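Local coordinates for LRR receptor-like serine/threonine-protein kinase RGI3 (Arabidopsis thaliana, PDB 5HZ0) that serves as the extracellular leucine-rich-repeat part of a receptor kinase that binds RGF peptide hormones and relays the signal that maintains the root stem cell niche, at residues L132-V137 with C157-M162; W152-C157 with A176-L181; S171-A176 with S195-D200; D200-C205 with T224-L229. The protein carries 5 engineered substitutions. All coordinates share one frame; numbering follows the deposited sequence.

Contact 1 (L132-V137 with C157-M162)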
loop_
_atom_site.group_PDB
_atom_site.type_symbol
_atom_site.label_atom_id
_atom_site.label_comp_id
_atom_site.label_asym_id
_atom_site.label_seq_id
_atom_site.Cartn_x
_atom_site.Cartn_y
_atom_site.Cartn_z
ATOM N N LEU A 132 -20.276 25.944 -25.978
ATOM C CA LEU A 132 -20.648 24.675 -26.550
ATOM C C LEU A 132 -21.867 24.226 -25.777
ATOM O O LEU A 132 -21.751 23.723 -24.672
ATOM C CB LEU A 132 -19.505 23.682 -26.349
ATOM C CG LEU A 132 -18.162 24.161 -26.897
ATOM C CD1 LEU A 132 -17.070 23.127 -26.664
ATOM C CD2 LEU A 132 -18.289 24.488 -28.372
ATOM N N LYS A 133 -23.037 24.374 -26.389
ATOM C CA LYS A 133 -24.298 24.113 -25.700
ATOM C C LYS A 133 -24.722 22.653 -25.777
ATOM O O LYS A 133 -25.527 22.181 -24.981
ATOM C CB LYS A 133 -25.387 25.051 -26.221
ATOM C CG LYS A 133 -25.154 26.513 -25.827
ATOM C CD LYS A 133 -25.862 26.860 -24.519
ATOM C CE LYS A 133 -25.013 27.751 -23.626
ATOM N NZ LYS A 133 -24.177 28.736 -24.373
ATOM N N ASN A 134 -24.180 21.952 -26.763
ATOM C CA ASN A 134 -24.475 20.542 -26.980
ATOM C C ASN A 134 -23.427 19.616 -26.405
ATOM O O ASN A 134 -23.546 18.398 -26.524
ATOM C CB ASN A 134 -24.607 20.267 -28.471
ATOM C CG ASN A 134 -25.629 21.144 -29.117
ATOM O OD1 ASN A 134 -25.319 21.905 -30.030
ATOM N ND2 ASN A 134 -26.863 21.061 -28.637
ATOM N N LEU A 135 -22.377 20.196 -25.824
ATOM C CA LEU A 135 -21.287 19.392 -25.291
ATOM C C LEU A 135 -21.809 18.467 -24.200
ATOM O O LEU A 135 -22.538 18.880 -23.307
ATOM C CB LEU A 135 -20.157 20.263 -24.759
ATOM C CG LEU A 135 -18.858 19.511 -24.464
ATOM C CD1 LEU A 135 -18.382 18.822 -25.751
ATOM C CD2 LEU A 135 -17.801 20.464 -23.910
ATOM N N GLN A 136 -21.430 17.205 -24.302
ATOM C CA GLN A 136 -21.892 16.157 -23.397
ATOM C C GLN A 136 -20.716 15.579 -22.614
ATOM O O GLN A 136 -20.759 15.472 -21.399
ATOM C CB GLN A 136 -22.675 15.085 -24.154
ATOM C CG GLN A 136 -24.081 15.533 -24.560
ATOM C CD GLN A 136 -24.843 14.478 -25.391
ATOM O OE1 GLN A 136 -24.712 13.279 -25.161
ATOM N NE2 GLN A 136 -25.636 14.935 -26.350
ATOM N N VAL A 137 -19.710 15.122 -23.349
ATOM C CA VAL A 137 -18.492 14.589 -22.774
ATOM C C VAL A 137 -17.286 15.472 -23.109
ATOM O O VAL A 137 -16.975 15.707 -24.276
ATOM C CB VAL A 137 -18.217 13.159 -23.307
ATOM C CG1 VAL A 137 -16.859 12.679 -22.853
ATOM C CG2 VAL A 137 -19.311 12.184 -22.857
ATOM N N CYS A 157 -22.385 24.816 -20.161
ATOM C CA CYS A 157 -22.557 23.664 -21.012
ATOM C C CYS A 157 -23.679 22.863 -20.381
ATOM O O CYS A 157 -23.447 21.952 -19.596
ATOM C CB CYS A 157 -21.258 22.854 -21.005
ATOM S SG CYS A 157 -19.853 23.785 -21.643
ATOM N N GLU A 158 -24.886 23.088 -20.870
ATOM C CA GLU A 158 -26.066 22.600 -20.172
ATOM C C GLU A 158 -26.231 21.083 -20.299
ATOM O O GLU A 158 -26.854 20.447 -19.453
ATOM C CB GLU A 158 -27.312 23.323 -20.691
ATOM C CG GLU A 158 -27.415 23.362 -22.214
ATOM C CD GLU A 158 -28.779 23.831 -22.690
ATOM O OE1 GLU A 158 -29.635 24.122 -21.825
ATOM O OE2 GLU A 158 -29.000 23.904 -23.920
ATOM N N ASN A 159 -25.663 20.510 -21.354
ATOM C CA ASN A 159 -25.814 19.087 -21.628
ATOM C C ASN A 159 -24.731 18.148 -21.115
ATOM O O ASN A 159 -24.776 16.966 -21.398
ATOM C CB ASN A 159 -25.974 18.879 -23.132
ATOM C CG ASN A 159 -27.278 19.438 -23.654
ATOM O OD1 ASN A 159 -28.152 19.831 -22.887
ATOM N ND2 ASN A 159 -27.422 19.458 -24.964
ATOM N N LEU A 160 -23.742 18.665 -20.394
ATOM C CA LEU A 160 -22.642 17.828 -19.931
ATOM C C LEU A 160 -23.149 16.700 -19.052
ATOM O O LEU A 160 -23.961 16.910 -18.160
ATOM C CB LEU A 160 -21.629 18.631 -19.132
ATOM C CG LEU A 160 -20.410 19.248 -19.801
ATOM C CD1 LEU A 160 -19.742 20.134 -18.767
ATOM C CD2 LEU A 160 -19.451 18.187 -20.289
ATOM N N VAL A 161 -22.630 15.509 -19.318
ATOM C CA VAL A 161 -22.866 14.309 -18.529
ATOM C C VAL A 161 -21.559 13.907 -17.858
ATOM O O VAL A 161 -21.557 13.451 -16.717
ATOM C CB VAL A 161 -23.569 13.144 -19.320
ATOM C CG1 VAL A 161 -24.783 13.694 -20.048
ATOM C CG2 VAL A 161 -22.624 12.449 -20.292
ATOM N N MET A 162 -20.492 13.921 -18.652
ATOM C CA MET A 162 -19.179 13.450 -18.254
ATOM C C MET A 162 -18.131 14.578 -18.350
ATOM O O MET A 162 -17.960 15.199 -19.396
ATOM C CB MET A 162 -18.806 12.253 -19.146
ATOM C CG MET A 162 -17.401 11.715 -18.979
ATOM S SD MET A 162 -16.924 11.486 -17.260
ATOM C CE MET A 162 -15.151 11.673 -17.408
#

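Contact 2 (W152-C157 with A176-L181)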
loop_
_atom_site.group_PDB
_atom_site.type_symbol
_atom_site.label_atom_id
_atom_site.label_comp_id
_atom_site.label_asym_id
_atom_site.label_seq_id
_atom_site.Cartn_x
_atom_site.Cartn_y
_atom_site.Cartn_z
ATOM N N TRP A 152 -15.340 29.565 -15.063
ATOM C CA TRP A 152 -16.710 29.799 -14.659
ATOM C C TRP A 152 -17.697 29.381 -15.763
ATOM O O TRP A 152 -18.752 28.756 -15.509
ATOM C CB TRP A 152 -16.846 31.286 -14.341
ATOM C CG TRP A 152 -18.170 31.657 -13.857
ATOM C CD1 TRP A 152 -19.189 32.186 -14.591
ATOM C CD2 TRP A 152 -18.653 31.531 -12.520
ATOM N NE1 TRP A 152 -20.285 32.393 -13.789
ATOM C CE2 TRP A 152 -19.978 32.001 -12.508
ATOM C CE3 TRP A 152 -18.097 31.061 -11.327
ATOM C CZ2 TRP A 152 -20.754 32.018 -11.354
ATOM C CZ3 TRP A 152 -18.872 31.073 -10.184
ATOM C CH2 TRP A 152 -20.182 31.551 -10.205
ATOM N N GLU A 153 -17.320 29.672 -17.003
ATOM C CA GLU A 153 -18.195 29.432 -18.150
ATOM C C GLU A 153 -18.585 27.962 -18.334
ATOM O O GLU A 153 -19.468 27.644 -19.129
ATOM C CB GLU A 153 -17.556 29.974 -19.420
ATOM C CG GLU A 153 -17.538 31.503 -19.497
ATOM C CD GLU A 153 -16.470 32.166 -18.624
ATOM O OE1 GLU A 153 -15.633 31.464 -18.007
ATOM O OE2 GLU A 153 -16.475 33.408 -18.567
ATOM N N ILE A 154 -17.932 27.065 -17.601
ATOM C CA ILE A 154 -18.274 25.654 -17.674
ATOM C C ILE A 154 -19.733 25.432 -17.297
ATOM O O ILE A 154 -20.333 24.444 -17.712
ATOM C CB ILE A 154 -17.387 24.776 -16.773
ATOM C CG1 ILE A 154 -17.423 23.327 -17.262
ATOM C CG2 ILE A 154 -17.841 24.855 -15.320
ATOM C CD1 ILE A 154 -16.903 23.162 -18.647
ATOM N N GLY A 155 -20.310 26.359 -16.536
ATOM C CA GLY A 155 -21.686 26.191 -16.109
ATOM C C GLY A 155 -22.660 26.360 -17.259
ATOM O O GLY A 155 -23.859 26.094 -17.138
ATOM N N ASN A 156 -22.146 26.812 -18.392
ATOM C CA ASN A 156 -23.003 27.073 -19.533
ATOM C C ASN A 156 -23.115 25.883 -20.453
ATOM O O ASN A 156 -23.901 25.896 -21.404
ATOM C CB ASN A 156 -22.528 28.305 -20.295
ATOM C CG ASN A 156 -22.776 29.577 -19.525
ATOM O OD1 ASN A 156 -23.840 29.741 -18.928
ATOM N ND2 ASN A 156 -21.791 30.472 -19.503
ATOM N N CYS A 157 -22.385 24.816 -20.161
ATOM C CA CYS A 157 -22.557 23.664 -21.012
ATOM C C CYS A 157 -23.679 22.863 -20.381
ATOM O O CYS A 157 -23.447 21.952 -19.596
ATOM C CB CYS A 157 -21.258 22.854 -21.005
ATOM S SG CYS A 157 -19.853 23.785 -21.643
ATOM N N ALA A 176 -18.739 27.928 -8.481
ATOM C CA ALA A 176 -20.122 27.716 -8.075
ATOM C C ALA A 176 -20.976 27.420 -9.316
ATOM O O ALA A 176 -22.050 26.805 -9.236
ATOM C CB ALA A 176 -20.633 28.939 -7.323
ATOM N N SER A 177 -20.439 27.827 -10.464
ATOM C CA SER A 177 -20.980 27.534 -11.786
ATOM C C SER A 177 -21.353 26.069 -11.949
ATOM O O SER A 177 -22.286 25.739 -12.665
ATOM C CB SER A 177 -19.888 27.808 -12.813
ATOM O OG SER A 177 -20.035 29.073 -13.399
ATOM N N ILE A 178 -20.587 25.195 -11.308
ATOM C CA ILE A 178 -20.776 23.765 -11.441
ATOM C C ILE A 178 -22.206 23.352 -11.107
ATOM O O ILE A 178 -22.719 22.417 -11.710
ATOM C CB ILE A 178 -19.721 22.959 -10.633
ATOM C CG1 ILE A 178 -19.226 21.783 -11.466
ATOM C CG2 ILE A 178 -20.248 22.511 -9.267
ATOM C CD1 ILE A 178 -18.493 22.215 -12.705
ATOM N N GLY A 179 -22.865 24.082 -10.205
ATOM C CA GLY A 179 -24.244 23.772 -9.851
ATOM C C GLY A 179 -25.289 23.947 -10.966
ATOM O O GLY A 179 -26.461 23.555 -10.820
ATOM N N ASN A 180 -24.877 24.562 -12.069
ATOM C CA ASN A 180 -25.755 24.740 -13.214
ATOM C C ASN A 180 -25.795 23.486 -14.097
ATOM O O ASN A 180 -26.592 23.398 -15.023
ATOM C CB ASN A 180 -25.322 25.953 -14.045
ATOM C CG ASN A 180 -25.960 27.241 -13.567
ATOM O OD1 ASN A 180 -25.268 28.208 -13.233
ATOM N ND2 ASN A 180 -27.292 27.261 -13.527
ATOM N N LEU A 181 -24.940 22.512 -13.811
ATOM C CA LEU A 181 -24.876 21.375 -14.694
ATOM C C LEU A 181 -25.860 20.379 -14.143
ATOM O O LEU A 181 -25.544 19.597 -13.251
ATOM C CB LEU A 181 -23.464 20.790 -14.666
ATOM C CG LEU A 181 -22.414 21.729 -15.241
ATOM C CD1 LEU A 181 -21.036 21.085 -15.255
ATOM C CD2 LEU A 181 -22.830 22.152 -16.631
#

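Contact 3 (S171-A176 with S195-D200)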
loop_
_atom_site.group_PDB
_atom_site.type_symbol
_atom_site.label_atom_id
_atom_site.label_comp_id
_atom_site.label_asym_id
_atom_site.label_seq_id
_atom_site.Cartn_x
_atom_site.Cartn_y
_atom_site.Cartn_z
ATOM N N SER A 171 -6.079 23.979 -10.827
ATOM C CA SER A 171 -5.929 24.481 -9.470
ATOM C C SER A 171 -7.103 25.343 -9.072
ATOM O O SER A 171 -8.032 25.517 -9.844
ATOM C CB SER A 171 -4.652 25.306 -9.355
ATOM O OG SER A 171 -4.715 26.459 -10.187
ATOM N N GLY A 172 -7.048 25.899 -7.864
ATOM C CA GLY A 172 -8.127 26.736 -7.363
ATOM C C GLY A 172 -9.379 25.987 -6.952
ATOM O O GLY A 172 -9.407 24.759 -6.937
ATOM N N LYS A 173 -10.415 26.732 -6.593
ATOM C CA LYS A 173 -11.682 26.130 -6.194
ATOM C C LYS A 173 -12.579 25.877 -7.413
ATOM O O LYS A 173 -12.572 26.650 -8.372
ATOM C CB LYS A 173 -12.398 27.018 -5.169
ATOM C CG LYS A 173 -12.782 28.388 -5.697
ATOM C CD LYS A 173 -13.586 29.174 -4.673
ATOM C CE LYS A 173 -12.741 30.230 -4.015
ATOM N NZ LYS A 173 -11.616 29.627 -3.257
ATOM N N LEU A 174 -13.334 24.786 -7.389
ATOM C CA LEU A 174 -14.306 24.539 -8.440
ATOM C C LEU A 174 -15.339 25.633 -8.351
ATOM O O LEU A 174 -15.818 25.938 -7.266
ATOM C CB LEU A 174 -14.985 23.187 -8.243
ATOM C CG LEU A 174 -14.099 21.952 -8.265
ATOM C CD1 LEU A 174 -14.932 20.736 -7.960
ATOM C CD2 LEU A 174 -13.437 21.832 -9.620
ATOM N N PRO A 175 -15.691 26.230 -9.495
ATOM C CA PRO A 175 -16.602 27.381 -9.510
ATOM C C PRO A 175 -18.014 26.992 -9.085
ATOM O O PRO A 175 -18.432 25.864 -9.322
ATOM C CB PRO A 175 -16.608 27.796 -10.980
ATOM C CG PRO A 175 -16.293 26.537 -11.728
ATOM C CD PRO A 175 -15.327 25.784 -10.852
ATOM N N ALA A 176 -18.739 27.928 -8.481
ATOM C CA ALA A 176 -20.122 27.716 -8.075
ATOM C C ALA A 176 -20.976 27.420 -9.316
ATOM O O ALA A 176 -22.050 26.805 -9.236
ATOM C CB ALA A 176 -20.633 28.939 -7.323
ATOM N N SER A 195 -7.639 23.318 -4.769
ATOM C CA SER A 195 -7.665 23.741 -3.366
ATOM C C SER A 195 -8.915 24.568 -3.094
ATOM O O SER A 195 -9.710 24.818 -3.994
ATOM C CB SER A 195 -6.395 24.527 -2.969
ATOM O OG SER A 195 -5.833 25.276 -4.052
ATOM N N GLY A 196 -9.096 25.004 -1.855
ATOM C CA GLY A 196 -10.354 25.624 -1.485
ATOM C C GLY A 196 -11.438 24.577 -1.277
ATOM O O GLY A 196 -11.211 23.374 -1.470
ATOM N N PRO A 197 -12.623 25.026 -0.850
ATOM C CA PRO A 197 -13.747 24.136 -0.541
ATOM C C PRO A 197 -14.500 23.643 -1.772
ATOM O O PRO A 197 -14.542 24.340 -2.795
ATOM C CB PRO A 197 -14.671 25.030 0.293
ATOM C CG PRO A 197 -14.425 26.405 -0.222
ATOM C CD PRO A 197 -12.938 26.440 -0.576
ATOM N N ILE A 198 -15.076 22.442 -1.664
ATOM C CA ILE A 198 -16.074 21.980 -2.611
ATOM C C ILE A 198 -17.213 22.979 -2.469
ATOM O O ILE A 198 -17.642 23.265 -1.356
ATOM C CB ILE A 198 -16.573 20.555 -2.259
ATOM C CG1 ILE A 198 -15.449 19.526 -2.443
ATOM C CG2 ILE A 198 -17.798 20.182 -3.105
ATOM C CD1 ILE A 198 -15.461 18.420 -1.437
ATOM N N PRO A 199 -17.684 23.551 -3.586
ATOM C CA PRO A 199 -18.763 24.537 -3.451
ATOM C C PRO A 199 -20.103 23.867 -3.142
ATOM O O PRO A 199 -20.419 22.818 -3.707
ATOM C CB PRO A 199 -18.807 25.203 -4.829
ATOM C CG PRO A 199 -18.233 24.179 -5.762
ATOM C CD PRO A 199 -17.264 23.342 -4.984
ATOM N N ASP A 200 -20.884 24.486 -2.265
ATOM C CA ASP A 200 -22.210 24.001 -1.921
ATOM C C ASP A 200 -23.123 23.853 -3.132
ATOM O O ASP A 200 -23.966 22.942 -3.178
ATOM C CB ASP A 200 -22.853 24.900 -0.871
ATOM C CG ASP A 200 -22.194 24.758 0.476
ATOM O OD1 ASP A 200 -21.173 25.431 0.704
ATOM O OD2 ASP A 200 -22.681 23.952 1.297
#

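Contact 4 (D200-C205 with T224-L229)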
loop_
_atom_site.group_PDB
_atom_site.type_symbol
_atom_site.label_atom_id
_atom_site.label_comp_id
_atom_site.label_asym_id
_atom_site.label_seq_id
_atom_site.Cartn_x
_atom_site.Cartn_y
_atom_site.Cartn_z
ATOM N N ASP A 200 -20.884 24.486 -2.265
ATOM C CA ASP A 200 -22.210 24.001 -1.921
ATOM C C ASP A 200 -23.123 23.853 -3.132
ATOM O O ASP A 200 -23.966 22.942 -3.178
ATOM C CB ASP A 200 -22.853 24.900 -0.871
ATOM C CG ASP A 200 -22.194 24.758 0.476
ATOM O OD1 ASP A 200 -21.173 25.431 0.704
ATOM O OD2 ASP A 200 -22.681 23.952 1.297
ATOM N N GLU A 201 -22.924 24.714 -4.123
ATOM C CA GLU A 201 -23.720 24.664 -5.349
ATOM C C GLU A 201 -23.688 23.305 -6.039
ATOM O O GLU A 201 -24.527 23.037 -6.880
ATOM C CB GLU A 201 -23.283 25.748 -6.337
ATOM C CG GLU A 201 -23.568 27.170 -5.866
ATOM C CD GLU A 201 -22.609 27.651 -4.792
ATOM O OE1 GLU A 201 -21.543 27.019 -4.596
ATOM O OE2 GLU A 201 -22.935 28.666 -4.140
ATOM N N ILE A 202 -22.727 22.448 -5.698
ATOM C CA ILE A 202 -22.659 21.119 -6.304
ATOM C C ILE A 202 -23.890 20.279 -5.953
ATOM O O ILE A 202 -24.198 19.287 -6.629
ATOM C CB ILE A 202 -21.372 20.343 -5.923
ATOM C CG1 ILE A 202 -20.942 19.452 -7.095
ATOM C CG2 ILE A 202 -21.591 19.496 -4.675
ATOM C CD1 ILE A 202 -19.814 18.525 -6.799
ATOM N N GLY A 203 -24.591 20.686 -4.901
ATOM C CA GLY A 203 -25.828 20.047 -4.516
ATOM C C GLY A 203 -26.969 20.307 -5.492
ATOM O O GLY A 203 -28.032 19.699 -5.366
ATOM N N TYR A 204 -26.750 21.217 -6.441
ATOM C CA TYR A 204 -27.737 21.542 -7.472
ATOM C C TYR A 204 -27.625 20.612 -8.678
ATOM O O TYR A 204 -28.449 20.680 -9.588
ATOM C CB TYR A 204 -27.583 22.998 -7.958
ATOM C CG TYR A 204 -28.133 24.052 -7.014
ATOM C CD1 TYR A 204 -29.424 23.963 -6.519
ATOM C CD2 TYR A 204 -27.344 25.138 -6.606
ATOM C CE1 TYR A 204 -29.922 24.917 -5.659
ATOM C CE2 TYR A 204 -27.839 26.100 -5.742
ATOM C CZ TYR A 204 -29.128 25.983 -5.270
ATOM O OH TYR A 204 -29.638 26.924 -4.407
ATOM N N CYS A 205 -26.620 19.741 -8.695
ATOM C CA CYS A 205 -26.426 18.901 -9.864
ATOM C C CYS A 205 -27.190 17.641 -9.585
ATOM O O CYS A 205 -26.659 16.728 -8.949
ATOM C CB CYS A 205 -24.933 18.557 -9.984
ATOM S SG CYS A 205 -23.788 20.012 -10.145
ATOM N N THR A 224 -23.033 19.883 3.132
ATOM C CA THR A 224 -24.243 19.195 3.515
ATOM C C THR A 224 -25.170 18.931 2.312
ATOM O O THR A 224 -25.847 17.902 2.252
ATOM C CB THR A 224 -24.971 20.024 4.581
ATOM O OG1 THR A 224 -24.155 20.085 5.756
ATOM C CG2 THR A 224 -26.271 19.374 4.957
ATOM N N THR A 225 -25.162 19.851 1.352
ATOM C CA THR A 225 -25.977 19.766 0.157
ATOM C C THR A 225 -25.758 18.489 -0.642
ATOM O O THR A 225 -26.619 18.087 -1.424
ATOM C CB THR A 225 -25.688 20.915 -0.774
ATOM O OG1 THR A 225 -24.287 20.917 -1.087
ATOM C CG2 THR A 225 -26.061 22.222 -0.110
ATOM N N ILE A 226 -24.606 17.858 -0.448
ATOM C CA ILE A 226 -24.315 16.601 -1.118
ATOM C C ILE A 226 -25.339 15.500 -0.763
ATOM O O ILE A 226 -25.550 14.570 -1.530
ATOM C CB ILE A 226 -22.833 16.184 -0.903
ATOM C CG1 ILE A 226 -21.952 17.024 -1.819
ATOM C CG2 ILE A 226 -22.600 14.713 -1.205
ATOM C CD1 ILE A 226 -20.808 16.260 -2.425
ATOM N N GLY A 227 -26.031 15.652 0.360
ATOM C CA GLY A 227 -27.044 14.680 0.746
ATOM C C GLY A 227 -28.354 14.811 -0.026
ATOM O O GLY A 227 -29.251 13.981 0.098
ATOM N N GLY A 228 -28.476 15.865 -0.823
ATOM C CA GLY A 228 -29.686 16.077 -1.591
ATOM C C GLY A 228 -29.499 15.575 -3.003
ATOM O O GLY A 228 -30.368 15.768 -3.854
ATOM N N LEU A 229 -28.372 14.910 -3.259
ATOM C CA LEU A 229 -28.173 14.298 -4.566
ATOM C C LEU A 229 -28.686 12.841 -4.502
ATOM O O LEU A 229 -28.005 11.941 -3.985
ATOM C CB LEU A 229 -26.678 14.328 -4.923
ATOM C CG LEU A 229 -25.982 15.699 -5.022
ATOM C CD1 LEU A 229 -24.545 15.583 -5.516
ATOM C CD2 LEU A 229 -26.742 16.657 -5.898
#

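Contact 1 (L132-V137 with C157-M162)
Val137 and Met162 pair as a parallel bridge, their CA atoms 4.7 Å apart, where two loops enter neighbouring strands; before it, Cys157-Leu160 makes a type I turn beside Lys133-Gln136. The carbonyl of Gln136 holds this junction, since its O accepts from two successive N-H groups. Val161 N approaches in the carbonyl plane, on a lone pair, at 2.8 Å from Gln136 O and with a nearly straight 170° angle at the hydrogen. Met162 N, 3.2 Å from the same Gln136 O, comes tilted from that plane. Val137 CG2 lies against Met162 CB (3.7 Å), on the face of the strands that also carries the Met162 chain toward a modified side chain of the bound peptide. Such parallel strands, one per turn, line the concave surface of a leucine-rich-repeat solenoid, and Met162 belongs to its peptide-recognition motif. Asn159 points into the first segment, with CG anti to its own carbonyl carbon (chi1 -68°). Its CB meets Leu135 O at 3.4 Å, while ND2 lies 3.3 Å from Lys133 O at an angle too poor for a hydrogen bond; OD1 has a weak one from Arg183. An alanine here would probably open a gap beside the Lys133 carbonyl and leave Arg183 without that weak bond. Gln136 crosses Asn159 with their amide planes 74° apart, laying CG 3.5 Å from Asn159 O. On the buried side Leu135 CG packs at 4.4 Å on Leu160 CD2.

Contact 2 (W152-C157 with A176-L181)
Trp152 starts the first 3-10 turn and lays its indole against the start of the second, at Ala176 and Ser177. Its CG stands anti to the backbone N (chi1 -177°), which swings the ring over to the neighbouring turn. Ser177 CB sits above the six-membered ring, 4.0 Å from its centroid and 15° off the normal, a CH-pi contact over one face. Ala176 CB touches the far end of the ring, 3.9 Å from Trp152 CH2. Ser177 OG donates a hydrogen bond to the carbonyl O of Trp152; it is modelled very short, and at this resolution its exact length is doubtful. That carbonyl also receives the N-H of Gly155 within its own turn. Ile154 places CG2 in the crowded position between its backbone N and carbonyl carbon, where it meets Ile178 CD1 at 3.8 Å, the two isoleucines running side by side in the same direction. Gly155 has no side chain, so the backbones draw close: its CA is 4.6 Å from that of Ser177, and its O lies 3.4 Å from Asn180 CB. Leu181 reaches back with CD2 to the carbonyls of Ile154 and Cys157, closing the buried end. Two short 3-10 turns stacked in successive repeats, each with a buried isoleucine followed by glycine, are characteristic of the plant-type leucine-rich-repeat solenoid.

Contact 3 (S171-A176 with S195-D200)
Gly172 O receives the N-H of Ser195 at 3.1 Å, with 158° at the hydrogen, though the donor stands well above the carbonyl plane instead of on a lone pair. From there the two chains run almost parallel, their end-to-end directions 3° apart. Ser195 O lies 3.2 Å from Lys173 CA, a CA-H...O contact beside this bond. Gly172 and Gly196 both have positive phi, a conformation that favours glycine, and at Gly196 a side chain would also run into the Pro197 ring and the preceding carbonyl O. Lys173 passes over the second chain, and its bends at chi3 (104°) and chi4 bring NZ to within 4.4 Å of Pro197 CD. Further along, the Pro199 ring faces the first chain: CG is 3.3 Å from Leu174 O, and CD packs on Leu174 CB at 4.0 Å. An alanine in place of Pro199 would probably open a gap beside Leu174 and leave the chain before the next 3-10 turn less rigid. Leu174, which is buried, also packs on Leu194 of strand 193-194. The stacked Leu-Ser-Gly-x-Leu-Pro and Leu-Ser-Gly-x-Ile-Pro sequences are the signature of plant-specific leucine-rich repeats, which carry a second short run of strand pairing beside the concave one.

Contact 4 (D200-C205 with T224-L229)
The Asp200 carboxylate and the plane of the Asp200 backbone carbonyl both meet Thr225. The carboxylate brings OD2 to 4.0 Å from Thr225 CG2, the two side chains crossing at about a right angle. In the carbonyl plane, Thr225 OG1 donates to Asp200 O on a lone pair, at 2.9 Å. Asp200 O takes a second hydrogen bond, from Gly203 N of its own 3-10 turn, so that two donors fix this carbonyl. Thr225 can reach it because OG1 stands between its backbone N and carbonyl carbon (chi1 57°), with CG2 swung to the Asp200 side chain. Gly203, lacking a side chain, lets the CA of Thr225 come within 4.7 Å of its own CA. Behind them Ile202 CG2 meets Ile226 CG1 at 3.8 Å, and both isoleucines also touch Leu211 of strand 210-212 in the repeat interior. Leu229 closes the inner end: its CD2 lies 3.1 Å from Cys205 O and 3.3 Å from Gly203 O, and both its methyls lie near the carbonyl of Ile202. A hydroxyl of one 3-10 turn bonded to the first carbonyl of the preceding turn, over a buried isoleucine and leucine, joins adjacent repeats of a plant-type leucine-rich-repeat solenoid.

In the fold
The four contacts tie successive repeats together along one arm of the solenoid, and their segments share residues: Cys157 lies in contacts 1 and 2, Ala176 in 2 and 3, Asp200 in 3 and 4. The centres of contacts 1 and 2 are about 10 Å apart, and Leu160 packs on Ile154 and Leu181 between them. Contact 3 reaches contact 2 where Trp152 CE3 meets Pro175 CB at 3.6 Å. Contacts 2 and 4, centres about 14 Å apart, pack directly, with Ala176 O 3.3 Å from Glu201 CB. Contacts 1 and 4 do not touch; their nearest atoms are about 8 Å apart. Of these four contacts, contact 1 reaches the hormone: Met162 packs on a modified side chain of the bound peptide.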